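Local coordinates for protein acidocalcisomal pyrophosphatase (PDB 5C5V) that probably hydrolyses inorganic pyrophosphate with the help of magnesium ions, its catalytic domain being joined to an EF-hand region, at residues C33-V45 with T77-M89. Residues are numbered along the deposited sequence; the frame is centred on the assembly and turned at random.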
loop_
_atom_site.group_PDB
_atom_site.type_symbol
_atom_site.label_atom_id
_atom_site.label_comp_id
_atom_site.label_asym_id
_atom_site.label_seq_id
_atom_site.Cartn_x
_atom_site.Cartn_y
_atom_site.Cartn_z
ATOM N N CYS A 33 40.527 -17.586 28.485
ATOM C CA CYS A 33 41.199 -17.632 29.782
ATOM C C CYS A 33 41.749 -16.264 30.184
ATOM O O CYS A 33 41.620 -15.852 31.331
ATOM C CB CYS A 33 42.343 -18.658 29.778
ATOM S SG CYS A 33 41.793 -20.374 29.795
ATOM N N ARG A 34 42.366 -15.567 29.238
ATOM C CA ARG A 34 42.793 -14.194 29.475
ATOM C C ARG A 34 41.594 -13.299 29.827
ATOM O O ARG A 34 41.734 -12.338 30.580
ATOM C CB ARG A 34 43.520 -13.643 28.247
ATOM C CG ARG A 34 44.135 -12.268 28.445
ATOM N N TYR A 35 40.417 -13.611 29.292
ATOM C CA TYR A 35 39.234 -12.808 29.570
ATOM C C TYR A 35 38.600 -13.155 30.926
ATOM O O TYR A 35 38.358 -12.272 31.746
ATOM C CB TYR A 35 38.196 -12.964 28.453
ATOM C CG TYR A 35 36.840 -12.380 28.781
ATOM C CD1 TYR A 35 36.653 -11.004 28.857
ATOM C CD2 TYR A 35 35.743 -13.199 28.992
ATOM C CE1 TYR A 35 35.416 -10.461 29.158
ATOM C CE2 TYR A 35 34.504 -12.667 29.284
ATOM C CZ TYR A 35 34.346 -11.299 29.366
ATOM O OH TYR A 35 33.106 -10.774 29.662
ATOM N N LEU A 36 38.325 -14.436 31.153
ATOM C CA LEU A 36 37.725 -14.883 32.410
ATOM C C LEU A 36 38.632 -14.538 33.588
ATOM O O LEU A 36 38.165 -14.232 34.681
ATOM C CB LEU A 36 37.464 -16.385 32.364
ATOM C CG LEU A 36 36.293 -16.784 31.461
ATOM C CD1 LEU A 36 36.193 -18.288 31.373
ATOM C CD2 LEU A 36 34.986 -16.201 31.988
ATOM N N GLY A 37 39.929 -14.570 33.316
ATOM C CA GLY A 37 40.990 -14.340 34.271
ATOM C C GLY A 37 41.316 -12.886 34.545
ATOM O O GLY A 37 42.180 -12.575 35.365
ATOM N N ARG A 38 40.617 -11.986 33.874
ATOM C CA ARG A 38 40.894 -10.562 33.995
ATOM C C ARG A 38 40.760 -10.025 35.424
ATOM O O ARG A 38 41.450 -9.087 35.801
ATOM C CB ARG A 38 39.956 -9.789 33.057
ATOM C CG ARG A 38 40.329 -8.332 32.838
ATOM C CD ARG A 38 39.395 -7.649 31.831
ATOM N NE ARG A 38 39.548 -8.181 30.477
ATOM C CZ ARG A 38 40.297 -7.621 29.527
ATOM N NH1 ARG A 38 40.962 -6.497 29.777
ATOM N NH2 ARG A 38 40.381 -8.184 28.324
ATOM N N ASN A 39 39.910 -10.630 36.237
ATOM C CA ASN A 39 39.787 -10.164 37.600
ATOM C C ASN A 39 40.469 -11.139 38.532
ATOM O O ASN A 39 40.059 -11.313 39.674
ATOM C CB ASN A 39 38.328 -9.978 37.968
ATOM C CG ASN A 39 37.695 -8.838 37.204
ATOM O OD1 ASN A 39 36.756 -9.027 36.420
ATOM N ND2 ASN A 39 38.228 -7.634 37.412
ATOM N N MET A 40 41.506 -11.792 38.005
ATOM C CA MET A 40 42.295 -12.764 38.748
ATOM C C MET A 40 43.763 -12.464 38.516
ATOM O O MET A 40 44.118 -11.548 37.774
ATOM C CB MET A 40 41.993 -14.190 38.284
ATOM C CG MET A 40 40.507 -14.510 38.127
ATOM S SD MET A 40 40.269 -16.223 37.612
ATOM C CE MET A 40 38.484 -16.319 37.489
ATOM N N SER A 41 44.617 -13.242 39.165
ATOM C CA SER A 41 46.054 -13.133 38.988
ATOM C C SER A 41 46.527 -14.206 38.029
ATOM O O SER A 41 46.550 -14.051 36.807
ATOM C CB SER A 41 46.787 -13.311 40.311
ATOM O OG SER A 41 46.678 -14.661 40.731
ATOM N N ASP A 42 46.880 -15.321 38.660
ATOM C CA ASP A 42 47.362 -16.533 38.024
ATOM C C ASP A 42 47.098 -17.706 38.953
ATOM O O ASP A 42 47.042 -18.843 38.489
ATOM C CB ASP A 42 48.839 -16.396 37.664
ATOM C CG ASP A 42 49.045 -15.636 36.364
ATOM O OD1 ASP A 42 48.150 -15.689 35.497
ATOM O OD2 ASP A 42 50.046 -14.891 36.258
ATOM N N GLY A 43 46.959 -17.429 40.259
ATOM C CA GLY A 43 46.604 -18.454 41.240
ATOM C C GLY A 43 45.321 -19.196 40.884
ATOM O O GLY A 43 45.321 -20.420 40.764
ATOM N N ASP A 44 44.221 -18.484 40.707
ATOM C CA ASP A 44 43.012 -19.159 40.258
ATOM C C ASP A 44 43.038 -19.334 38.734
ATOM O O ASP A 44 42.311 -20.176 38.203
ATOM C CB ASP A 44 41.732 -18.454 40.733
ATOM C CG ASP A 44 41.587 -18.481 42.262
ATOM O OD1 ASP A 44 42.313 -19.262 42.910
ATOM O OD2 ASP A 44 40.715 -17.775 42.811
ATOM N N VAL A 45 43.839 -18.510 38.046
ATOM C CA VAL A 45 43.982 -18.563 36.579
ATOM C C VAL A 45 44.833 -19.718 36.069
ATOM O O VAL A 45 44.477 -20.366 35.081
ATOM C CB VAL A 45 44.569 -17.253 36.010
ATOM C CG1 VAL A 45 44.988 -17.439 34.543
ATOM C CG2 VAL A 45 43.543 -16.120 36.145
ATOM N N THR A 77 31.703 -17.044 40.798
ATOM C CA THR A 77 30.892 -15.826 40.883
ATOM C C THR A 77 31.754 -14.551 40.898
ATOM O O THR A 77 31.259 -13.476 40.548
ATOM C CB THR A 77 29.930 -15.857 42.095
ATOM O OG1 THR A 77 29.029 -16.966 41.954
ATOM C CG2 THR A 77 29.092 -14.578 42.148
ATOM N N LYS A 78 33.015 -14.638 41.331
ATOM C CA LYS A 78 33.828 -13.424 41.336
ATOM C C LYS A 78 34.065 -12.931 39.900
ATOM O O LYS A 78 33.819 -11.756 39.596
ATOM C CB LYS A 78 35.179 -13.632 42.004
ATOM C CG LYS A 78 36.126 -14.567 41.269
ATOM C CD LYS A 78 37.365 -14.818 42.109
ATOM C CE LYS A 78 38.317 -15.795 41.447
ATOM N NZ LYS A 78 39.538 -16.020 42.289
ATOM N N CYS A 79 34.497 -13.826 39.004
ATOM C CA CYS A 79 34.787 -13.400 37.639
ATOM C C CYS A 79 33.462 -13.267 36.900
ATOM O O CYS A 79 33.330 -12.453 35.994
ATOM C CB CYS A 79 35.713 -14.383 36.904
ATOM S SG CYS A 79 34.849 -15.702 35.974
ATOM N N PHE A 80 32.474 -14.058 37.310
ATOM C CA PHE A 80 31.166 -14.060 36.664
ATOM C C PHE A 80 30.482 -12.702 36.734
ATOM O O PHE A 80 29.588 -12.401 35.942
ATOM C CB PHE A 80 30.249 -15.109 37.292
ATOM C CG PHE A 80 28.875 -15.149 36.680
ATOM C CD1 PHE A 80 28.657 -15.779 35.459
ATOM C CD2 PHE A 80 27.811 -14.513 37.298
ATOM C CE1 PHE A 80 27.390 -15.801 34.877
ATOM C CE2 PHE A 80 26.540 -14.530 36.724
ATOM C CZ PHE A 80 26.332 -15.174 35.510
ATOM N N SER A 81 30.870 -11.880 37.695
ATOM C CA SER A 81 30.279 -10.554 37.777
ATOM C C SER A 81 30.654 -9.754 36.534
ATOM O O SER A 81 29.855 -8.972 36.032
ATOM C CB SER A 81 30.725 -9.828 39.044
ATOM O OG SER A 81 30.140 -8.540 39.085
ATOM N N MET A 82 31.880 -9.943 36.050
ATOM C CA MET A 82 32.305 -9.316 34.803
ATOM C C MET A 82 31.540 -9.905 33.622
ATOM O O MET A 82 30.980 -9.172 32.816
ATOM C CB MET A 82 33.812 -9.478 34.591
ATOM C CG MET A 82 34.269 -9.048 33.194
ATOM S SD MET A 82 35.953 -9.559 32.778
ATOM C CE MET A 82 35.915 -11.312 33.150
ATOM N N VAL A 83 31.503 -11.230 33.552
ATOM C CA VAL A 83 30.795 -11.944 32.499
ATOM C C VAL A 83 29.354 -11.477 32.410
ATOM O O VAL A 83 28.846 -11.177 31.319
ATOM C CB VAL A 83 30.804 -13.465 32.739
ATOM C CG1 VAL A 83 29.922 -14.161 31.726
ATOM C CG2 VAL A 83 32.221 -14.008 32.688
ATOM N N SER A 84 28.702 -11.394 33.566
ATOM C CA SER A 84 27.295 -11.027 33.624
ATOM C C SER A 84 27.060 -9.619 33.100
ATOM O O SER A 84 26.083 -9.367 32.412
ATOM C CB SER A 84 26.774 -11.146 35.060
ATOM O OG SER A 84 25.356 -11.130 35.078
ATOM N N ALA A 85 27.967 -8.705 33.416
ATOM C CA ALA A 85 27.848 -7.328 32.947
ATOM C C ALA A 85 27.951 -7.237 31.416
ATOM O O ALA A 85 27.254 -6.444 30.776
ATOM C CB ALA A 85 28.914 -6.463 33.595
ATOM N N ASP A 86 28.831 -8.050 30.842
ATOM C CA ASP A 86 29.113 -7.991 29.420
ATOM C C ASP A 86 28.130 -8.805 28.577
ATOM O O ASP A 86 27.841 -8.441 27.448
ATOM C CB ASP A 86 30.541 -8.471 29.155
ATOM C CG ASP A 86 31.575 -7.458 29.569
ATOM O OD1 ASP A 86 31.233 -6.257 29.600
ATOM O OD2 ASP A 86 32.729 -7.850 29.843
ATOM N N PHE A 87 27.603 -9.891 29.130
ATOM C CA PHE A 87 26.876 -10.850 28.320
ATOM C C PHE A 87 25.461 -11.170 28.781
ATOM O O PHE A 87 24.772 -11.965 28.148
ATOM C CB PHE A 87 27.682 -12.147 28.215
ATOM C CG PHE A 87 28.855 -12.043 27.290
ATOM C CD1 PHE A 87 28.676 -12.162 25.913
ATOM C CD2 PHE A 87 30.132 -11.816 27.781
ATOM C CE1 PHE A 87 29.745 -12.054 25.052
ATOM C CE2 PHE A 87 31.211 -11.712 26.925
ATOM C CZ PHE A 87 31.016 -11.827 25.554
ATOM N N SER A 88 25.009 -10.556 29.865
ATOM C CA SER A 88 23.611 -10.720 30.257
ATOM C C SER A 88 22.760 -9.710 29.495
ATOM O O SER A 88 23.247 -8.657 29.087
ATOM C CB SER A 88 23.423 -10.552 31.766
ATOM O OG SER A 88 23.681 -9.219 32.154
ATOM N N MET A 89 21.485 -10.023 29.308
ATOM C CA MET A 89 20.601 -9.119 28.601
ATOM C C MET A 89 20.218 -7.919 29.463
ATOM O O MET A 89 20.127 -8.024 30.685
ATOM C CB MET A 89 19.348 -9.865 28.149
ATOM C CG MET A 89 19.619 -10.988 27.158
ATOM S SD MET A 89 20.244 -10.396 25.555
ATOM C CE MET A 89 20.658 -11.956 24.769
#
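Tyr35 enters helix 73-87 as a knob, its ring lodged among Met82, Val83, Asp86 and Phe87. Met82 covers one ring face: CE stands 4.1 Å from the Tyr35 centroid and 12° off the ring normal, which meets the geometry of a CH-pi contact. SD of the same methionine, 34° off that normal, adds an oblique Met-aromatic contact. The bend at chi3 of Met82 turns the methyl back over the ring. At the ring edge, Tyr35 OH donates to Asp86 OD2 over 3.0 Å, and OD2 accepts through its anti lone pair; ring and carboxylate planes lie only 29° apart. The Phe87 ring turns its edge to the same hydroxyl, CE2 lying 3.5 Å from Tyr35 OH. Beside this knob, Leu36 CD2 packs 3.6 Å from Val83 CG2 and touches Cys79 SG, while the extended Met40 side chain brings its CE to Cys79 CB. Near the surface, Asn39 OD1 lies 3.5 Å from Met82 CB. Asp86 OD2 also forms a salt bridge to NZ of Lys338 of the second subunit, and that positive charge probably stabilises the carboxylate. The contact joins the end of helix 26-36 and the following loop to helix 73-87 within the N-terminal helical region, consistent with the EF-hand part of the protein, far from the pyrophosphatase site. Around it, Leu12 of helix 3-14 meets Tyr35 and Phe87, Met48 of helix 43-53 meets Leu36 and Met40, and helix 61-69 places Trp67 on Leu36.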